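Local coordinates for transcriptional repressor, TetR family (Thermus thermophilus, PDB 3ANP), which represses transcription of fatty acid degradation genes as a TetR-family regulator, and binds the acyl-CoA lauroyl-CoA in its C-terminal domain, at residues E95-E100 against L164-W169; M107-L112 against A170-G175. All coordinates share one frame; numbering follows the deposited sequence.

Interaction 1. Residues E95-E100 against L164-W169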
loop_
_atom_site.group_PDB
_atom_site.type_symbol
_atom_site.label_atom_id
_atom_site.label_comp_id
_atom_site.label_asym_id
_atom_site.label_seq_id
_atom_site.Cartn_x
_atom_site.Cartn_y
_atom_site.Cartn_z
ATOM N N GLU A 95 3.778 -3.298 17.334
ATOM C CA GLU A 95 4.894 -3.473 18.247
ATOM C C GLU A 95 6.001 -4.300 17.604
ATOM O O GLU A 95 7.174 -3.931 17.644
ATOM C CB GLU A 95 4.386 -4.135 19.536
ATOM C CG GLU A 95 3.391 -3.254 20.287
ATOM C CD GLU A 95 2.641 -3.988 21.406
ATOM O OE1 GLU A 95 2.633 -5.243 21.431
ATOM O OE2 GLU A 95 2.042 -3.303 22.256
ATOM N N GLY A 96 5.628 -5.420 16.998
ATOM C CA GLY A 96 6.627 -6.271 16.371
ATOM C C GLY A 96 7.298 -5.598 15.188
ATOM O O GLY A 96 8.494 -5.768 14.961
ATOM N N THR A 97 6.529 -4.840 14.414
ATOM C CA THR A 97 7.096 -4.155 13.256
ATOM C C THR A 97 8.143 -3.148 13.698
ATOM O O THR A 97 9.184 -3.002 13.060
ATOM C CB THR A 97 5.997 -3.425 12.438
ATOM O OG1 THR A 97 5.081 -4.394 11.918
ATOM C CG2 THR A 97 6.617 -2.654 11.276
ATOM N N ALA A 98 7.868 -2.453 14.797
ATOM C CA ALA A 98 8.808 -1.466 15.312
ATOM C C ALA A 98 10.076 -2.153 15.826
ATOM O O ALA A 98 11.185 -1.659 15.630
ATOM C CB ALA A 98 8.162 -0.672 16.440
ATOM N N ARG A 99 9.910 -3.287 16.490
ATOM C CA ARG A 99 11.066 -4.012 17.023
ATOM C C ARG A 99 12.002 -4.468 15.900
ATOM O O ARG A 99 13.224 -4.385 16.024
ATOM C CB ARG A 99 10.628 -5.264 17.809
ATOM C CG ARG A 99 9.966 -5.005 19.164
ATOM C CD ARG A 99 9.980 -6.267 20.054
ATOM N NE ARG A 99 9.138 -7.344 19.526
ATOM C CZ ARG A 99 7.815 -7.378 19.638
ATOM N NH1 ARG A 99 7.115 -8.388 19.123
ATOM N NH2 ARG A 99 7.188 -6.407 20.283
ATOM N N GLU A 100 11.415 -4.947 14.808
ATOM C CA GLU A 100 12.184 -5.486 13.688
ATOM C C GLU A 100 12.233 -4.596 12.451
ATOM O O GLU A 100 12.468 -5.080 11.347
ATOM C CB GLU A 100 11.609 -6.857 13.313
ATOM C CG GLU A 100 11.742 -7.896 14.437
ATOM C CD GLU A 100 13.186 -8.307 14.664
ATOM O OE1 GLU A 100 14.073 -7.428 14.650
ATOM O OE2 GLU A 100 13.447 -9.506 14.862
ATOM N N LEU A 164 0.959 -0.685 3.700
ATOM C CA LEU A 164 1.337 0.676 3.319
ATOM C C LEU A 164 1.659 1.526 4.543
ATOM O O LEU A 164 2.608 2.315 4.517
ATOM C CB LEU A 164 0.237 1.349 2.500
ATOM C CG LEU A 164 0.590 2.704 1.860
ATOM C CD1 LEU A 164 1.787 2.567 0.914
ATOM C CD2 LEU A 164 -0.619 3.203 1.082
ATOM N N SER A 165 0.883 1.372 5.615
ATOM C CA SER A 165 1.151 2.142 6.837
ATOM C C SER A 165 2.500 1.780 7.460
ATOM O O SER A 165 3.250 2.657 7.894
ATOM C CB SER A 165 0.045 1.919 7.877
ATOM O OG SER A 165 -1.170 2.542 7.486
ATOM N N ALA A 166 2.793 0.483 7.514
ATOM C CA ALA A 166 4.032 -0.012 8.110
ATOM C C ALA A 166 5.250 0.394 7.293
ATOM O O ALA A 166 6.288 0.792 7.837
ATOM C CB ALA A 166 3.973 -1.536 8.241
ATOM N N LEU A 167 5.117 0.295 5.978
ATOM C CA LEU A 167 6.194 0.663 5.078
ATOM C C LEU A 167 6.506 2.158 5.181
ATOM O O LEU A 167 7.665 2.546 5.309
ATOM C CB LEU A 167 5.815 0.300 3.636
ATOM C CG LEU A 167 6.759 0.776 2.528
ATOM C CD1 LEU A 167 8.192 0.469 2.911
ATOM C CD2 LEU A 167 6.382 0.076 1.213
ATOM N N ARG A 168 5.476 2.998 5.132
ATOM C CA ARG A 168 5.698 4.432 5.217
ATOM C C ARG A 168 6.221 4.817 6.593
ATOM O O ARG A 168 7.069 5.699 6.719
ATOM C CB ARG A 168 4.417 5.191 4.880
ATOM C CG ARG A 168 4.072 5.061 3.385
ATOM C CD ARG A 168 2.661 5.511 3.055
ATOM N NE ARG A 168 2.508 6.961 3.103
ATOM C CZ ARG A 168 1.380 7.600 2.800
ATOM N NH1 ARG A 168 0.302 6.914 2.426
ATOM N NH2 ARG A 168 1.331 8.929 2.873
ATOM N N TRP A 169 5.733 4.132 7.618
ATOM C CA TRP A 169 6.188 4.403 8.973
ATOM C C TRP A 169 7.682 4.122 9.076
ATOM O O TRP A 169 8.453 4.962 9.543
ATOM C CB TRP A 169 5.451 3.513 9.971
ATOM C CG TRP A 169 5.965 3.656 11.390
ATOM C CD1 TRP A 169 5.598 4.610 12.308
ATOM C CD2 TRP A 169 6.965 2.857 12.025
ATOM N NE1 TRP A 169 6.313 4.452 13.473
ATOM C CE2 TRP A 169 7.160 3.385 13.332
ATOM C CE3 TRP A 169 7.722 1.749 11.623
ATOM C CZ2 TRP A 169 8.084 2.841 14.239
ATOM C CZ3 TRP A 169 8.652 1.202 12.534
ATOM C CH2 TRP A 169 8.819 1.757 13.827
#
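Ala-98 meets the six-membered ring of Trp-169, with Ala-98 CA 3.5 Å and Ala-98 CB 3.6 Å from Trp-169 CH2. The indole comes at Ala-98 obliquely, and it also brings Trp-169 CZ3 to 4.3 Å from Thr-97 O. With its CG anti to the backbone N (chi1 175°), Trp-169 bridges two helices whose local axes stay 11.0 Å apart. The second touch is lighter and more buried: Thr-97 CG2 lies 4.2 Å from Ala-166 CB, methyl against methyl, at the point where the two backbones come nearest. The contact is purely van der Waals, and no hydrogen bond joins the segments.

Polar groups are fixed from outside. The Thr-97 hydroxyl stands beside the backbone N (chi1 -63°), where OG1 bonds to Leu-93 O one turn back and to Tyr-162 OH; this puts CG2 anti to N, facing Ala-166. Tyr-162 lines the dodecyl-CoA pocket, which makes Thr-97, its side chain about 6 Å from the ligand, a second-shell residue. At the five-membered ring, away from Ala-98, Trp-169 NE1 is hydrogen-bonded to Arg-176 O.

This is helix packing within the all-helical TetR-family C-terminal domain: the local axes of helix 82-99 and helix 151-172 run roughly parallel, crossing at -31°. Helix 178-191 packs on Thr-97 and Trp-169 through Leu-178, and helix 101-110 supplies Phe-108 against Ala-166 and Lys-101 against Trp-169.

Interaction 2. Residues M107-L112 against A170-G175; sequences MFYELL and AAYTPG. With DCC (dodecyl-coa), chain E.
The backbones of Tyr-109 and Ala-171 belong to helical turns near the ends of helices 101-110 and 151-172, and the tyrosine side chain spans the distance between them. Tyr-109 OH reaches Ala-171 CB at 3.6 Å, its CG lying beside the backbone N (chi1 -78°). The same methyl sits over the centre of the Tyr-172 ring, 3.8 Å above its plane, touching a hydroxyl and an aromatic face from two directions roughly at right angles. Tyr-172 OH is hydrogen-bonded to Asn-113 O of the second subunit.

Segment 107-112 also lines the dodecyl-CoA pocket. Leu-111 O accepts a hydrogen bond from pantetheine NP1 of the ligand at 2.9 Å, with an N-H...O angle of 155°. Leu-111 CD1 packs on the acyl chain, 3.7 Å from CA5 of the ligand, and Leu-112 CD2 lies 3.9 Å from the ligand's pantetheine carbon CP2. Farther along the chain, ligand CA9 lies at the edge of the Phe-108 ring, near its plane, and 4.2 Å from CE of selenomethionine Met-107.

Helix 151-172 also backs this segment, through Phe-163 on Leu-111 and Leu-167 on Leu-112. Helix 54-77 covers Met-107 with Leu-57 and Leu-58, while Leu-112 and Tyr-109 pack on Leu-112 of the second subunit.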
loop_
_atom_site.group_PDB
_atom_site.type_symbol
_atom_site.label_atom_id
_atom_site.label_comp_id
_atom_site.label_asym_id
_atom_site.label_seq_id
_atom_site.Cartn_x
_atom_site.Cartn_y
_atom_site.Cartn_z
HETATM N N MSE A 107 12.258 -6.140 3.455
HETATM C CA MSE A 107 11.331 -7.213 3.170
HETATM C C MSE A 107 10.058 -6.629 2.539
HETATM O O MSE A 107 9.542 -7.169 1.559
HETATM C CB MSE A 107 10.994 -7.981 4.457
HETATM C CG MSE A 107 10.194 -9.235 4.187
HETATM SE SE MSE A 107 9.394 -10.009 5.760
HETATM C CE MSE A 107 8.013 -8.698 6.040
ATOM N N PHE A 108 9.559 -5.520 3.091
ATOM C CA PHE A 108 8.349 -4.879 2.563
ATOM C C PHE A 108 8.524 -4.445 1.100
ATOM O O PHE A 108 7.589 -4.535 0.309
ATOM C CB PHE A 108 7.954 -3.639 3.388
ATOM C CG PHE A 108 7.472 -3.939 4.794
ATOM C CD1 PHE A 108 6.782 -5.121 5.093
ATOM C CD2 PHE A 108 7.665 -2.999 5.813
ATOM C CE1 PHE A 108 6.285 -5.366 6.386
ATOM C CE2 PHE A 108 7.173 -3.233 7.107
ATOM C CZ PHE A 108 6.483 -4.416 7.392
ATOM N N TYR A 109 9.707 -3.962 0.735
ATOM C CA TYR A 109 9.921 -3.537 -0.652
ATOM C C TYR A 109 9.800 -4.702 -1.628
ATOM O O TYR A 109 9.449 -4.511 -2.789
ATOM C CB TYR A 109 11.293 -2.867 -0.817
ATOM C CG TYR A 109 11.307 -1.449 -0.323
ATOM C CD1 TYR A 109 10.495 -0.473 -0.915
ATOM C CD2 TYR A 109 12.103 -1.080 0.755
ATOM C CE1 TYR A 109 10.483 0.837 -0.434
ATOM C CE2 TYR A 109 12.097 0.217 1.239
ATOM C CZ TYR A 109 11.288 1.172 0.644
ATOM O OH TYR A 109 11.312 2.465 1.127
ATOM N N GLU A 110 10.081 -5.909 -1.153
ATOM C CA GLU A 110 9.999 -7.094 -2.003
ATOM C C GLU A 110 8.563 -7.323 -2.487
ATOM O O GLU A 110 8.349 -7.880 -3.552
ATOM C CB GLU A 110 10.541 -8.307 -1.240
ATOM C CG GLU A 110 10.730 -9.567 -2.044
ATOM C CD GLU A 110 11.725 -9.451 -3.204
ATOM O OE1 GLU A 110 12.521 -8.492 -3.265
ATOM O OE2 GLU A 110 11.711 -10.359 -4.050
ATOM N N LEU A 111 7.573 -6.875 -1.716
ATOM C CA LEU A 111 6.182 -7.011 -2.132
ATOM C C LEU A 111 5.898 -6.043 -3.289
ATOM O O LEU A 111 4.855 -6.117 -3.923
ATOM C CB LEU A 111 5.240 -6.712 -0.955
ATOM C CG LEU A 111 5.214 -7.844 0.069
ATOM C CD1 LEU A 111 4.891 -7.329 1.457
ATOM C CD2 LEU A 111 4.191 -8.884 -0.397
ATOM N N LEU A 112 6.840 -5.145 -3.558
ATOM C CA LEU A 112 6.685 -4.171 -4.634
ATOM C C LEU A 112 7.708 -4.427 -5.744
ATOM O O LEU A 112 7.918 -3.579 -6.616
ATOM C CB LEU A 112 6.875 -2.743 -4.102
ATOM C CG LEU A 112 5.987 -2.281 -2.939
ATOM C CD1 LEU A 112 6.426 -0.909 -2.468
ATOM C CD2 LEU A 112 4.529 -2.257 -3.370
ATOM N N ALA A 170 8.077 2.929 8.636
ATOM C CA ALA A 170 9.470 2.498 8.710
ATOM C C ALA A 170 10.410 3.274 7.808
ATOM O O ALA A 170 11.542 3.565 8.191
ATOM C CB ALA A 170 9.571 0.981 8.400
ATOM N N ALA A 171 9.945 3.624 6.616
ATOM C CA ALA A 171 10.787 4.341 5.671
ATOM C C ALA A 171 10.837 5.859 5.825
ATOM O O ALA A 171 11.853 6.483 5.508
ATOM C CB ALA A 171 10.354 4.004 4.249
ATOM N N TYR A 172 9.757 6.452 6.312
ATOM C CA TYR A 172 9.703 7.911 6.399
ATOM C C TYR A 172 9.381 8.561 7.737
ATOM O O TYR A 172 9.849 9.658 7.999
ATOM C CB TYR A 172 8.676 8.440 5.389
ATOM C CG TYR A 172 8.763 7.798 4.024
ATOM C CD1 TYR A 172 9.941 7.869 3.275
ATOM C CD2 TYR A 172 7.672 7.124 3.481
ATOM C CE1 TYR A 172 10.031 7.284 2.019
ATOM C CE2 TYR A 172 7.745 6.531 2.221
ATOM C CZ TYR A 172 8.933 6.616 1.496
ATOM O OH TYR A 172 9.029 6.031 0.259
ATOM N N THR A 173 8.570 7.915 8.571
ATOM C CA THR A 173 8.166 8.533 9.833
ATOM C C THR A 173 8.226 7.592 11.018
ATOM O O THR A 173 7.224 7.383 11.705
ATOM C CB THR A 173 6.717 9.054 9.737
ATOM O OG1 THR A 173 5.827 7.949 9.544
ATOM C CG2 THR A 173 6.563 10.015 8.577
ATOM N N PRO A 174 9.406 7.032 11.303
ATOM C CA PRO A 174 9.514 6.106 12.430
ATOM C C PRO A 174 9.242 6.717 13.802
ATOM O O PRO A 174 9.026 5.989 14.775
ATOM C CB PRO A 174 10.932 5.562 12.293
ATOM C CG PRO A 174 11.678 6.719 11.691
ATOM C CD PRO A 174 10.717 7.256 10.661
ATOM N N GLY A 175 9.239 8.044 13.873
ATOM C CA GLY A 175 8.990 8.717 15.138
ATOM C C GLY A 175 7.521 8.755 15.515
ATOM O O GLY A 175 7.174 9.064 16.664
HETATM C C2 DCC E . -8.007 -20.156 -9.267
HETATM C C4 DCC E . -8.849 -18.655 -7.723
HETATM C C5 DCC E . -8.485 -19.512 -6.694
HETATM C C6 DCC E . -7.866 -20.713 -7.021
HETATM C C8 DCC E . -9.401 -17.765 -5.842
HETATM C C10 DCC E . 3.884 -9.702 8.331
HETATM C C11 DCC E . 5.242 -9.698 9.036
HETATM C C12 DCC E . 5.155 -10.389 10.397
HETATM N N9 DCC E . -9.412 -17.588 -7.161
HETATM N N7 DCC E . -8.838 -18.935 -5.551
HETATM N N3 DCC E . -8.598 -19.006 -8.992
HETATM N N1 DCC E . -7.645 -20.997 -8.313
HETATM N N6 DCC E . -7.498 -21.563 -6.068
HETATM C "C1'" DCC E . -9.967 -16.417 -7.877
HETATM C "C2'" DCC E . -10.096 -15.210 -6.952
HETATM O "O2'" DCC E . -11.206 -15.395 -6.070
HETATM C "C3'" DCC E . -10.455 -14.174 -8.015
HETATM O "O3'" DCC E . -11.834 -14.294 -8.372
HETATM C "C4'" DCC E . -9.578 -14.600 -9.196
HETATM O "O4'" DCC E . -9.055 -15.898 -8.857
HETATM C "C5'" DCC E . -8.442 -13.588 -9.349
HETATM O "O5'" DCC E . -7.717 -13.463 -8.124
HETATM P P1 DCC E . -6.763 -12.192 -7.862
HETATM O O11 DCC E . -7.461 -10.950 -8.260
HETATM O O12 DCC E . -6.233 -12.296 -6.484
HETATM O O6 DCC E . -5.549 -12.415 -8.894
HETATM P P2 DCC E . -4.264 -13.298 -8.498
HETATM O O21 DCC E . -3.912 -13.730 -9.871
HETATM O O22 DCC E . -4.909 -14.147 -7.473
HETATM O O7 DCC E . -3.420 -12.020 -7.998
HETATM C CPA DCC E . -3.408 -11.610 -6.629
HETATM C CPB DCC E . -1.967 -11.358 -6.178
HETATM C CP8 DCC E . -1.242 -10.527 -7.241
HETATM C CP7 DCC E . -1.253 -12.698 -5.983
HETATM C CP9 DCC E . -1.980 -10.593 -4.853
HETATM O OP3 DCC E . -1.833 -9.229 -7.351
HETATM C CP6 DCC E . 0.242 -10.398 -6.891
HETATM O OP2 DCC E . 1.043 -11.268 -7.230
HETATM N NP2 DCC E . 0.579 -9.309 -6.203
HETATM C CP5 DCC E . 1.970 -9.053 -5.798
HETATM C CP4 DCC E . 1.993 -8.213 -4.518
HETATM C CP3 DCC E . 1.308 -6.862 -4.734
HETATM O OP1 DCC E . 0.190 -6.798 -5.241
HETATM N NP1 DCC E . 2.000 -5.800 -4.329
HETATM C CP2 DCC E . 1.472 -4.436 -4.481
HETATM C CP1 DCC E . 0.349 -4.191 -3.468
HETATM S S DCC E . 0.943 -4.105 -1.739
HETATM P P3 DCC E . -12.703 -12.957 -8.595
HETATM O O31 DCC E . -13.517 -12.611 -7.408
HETATM O O32 DCC E . -11.659 -11.795 -8.982
HETATM O O33 DCC E . -13.598 -13.235 -9.903
HETATM C CA1 DCC E . 0.740 -5.753 -1.182
HETATM C CA2 DCC E . 0.762 -6.034 0.322
HETATM O OA1 DCC E . 0.589 -6.672 -1.987
HETATM C CA3 DCC E . 0.155 -7.403 0.633
HETATM C CA4 DCC E . 0.080 -7.673 2.138
HETATM C CA5 DCC E . 1.460 -7.691 2.800
HETATM C CA6 DCC E . 1.341 -8.192 4.242
HETATM C CA7 DCC E . 2.715 -8.307 4.905
HETATM C CA8 DCC E . 2.601 -8.931 6.297
HETATM C CA9 DCC E . 3.968 -8.978 6.985
#

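In the fold
Interactions 1 and 2 share helix 151-172, which meets helix 82-99 in the first and its chain successor, helix 101-110, in the second. Their centres are about 7 Å apart, and they join directly: Ala-166 CB lies 3.8 Å from Phe-108 CE2, and Leu-167 CD2 lies 3.8 Å from Leu-112 CD1. Interaction 1 is partly buried, with a methyl pair inside and an indole on an exposed alanine outside. Interaction 2 is a smaller surface contact whose first segment also lines the ligand pocket, chiefly through Leu-111 and Leu-112. Both reach the second subunit: Arg-168 NH1 forms a salt bridge with Asp-160 of the second subunit, whereas interaction 2 meets it through tyrosine and leucine side chains.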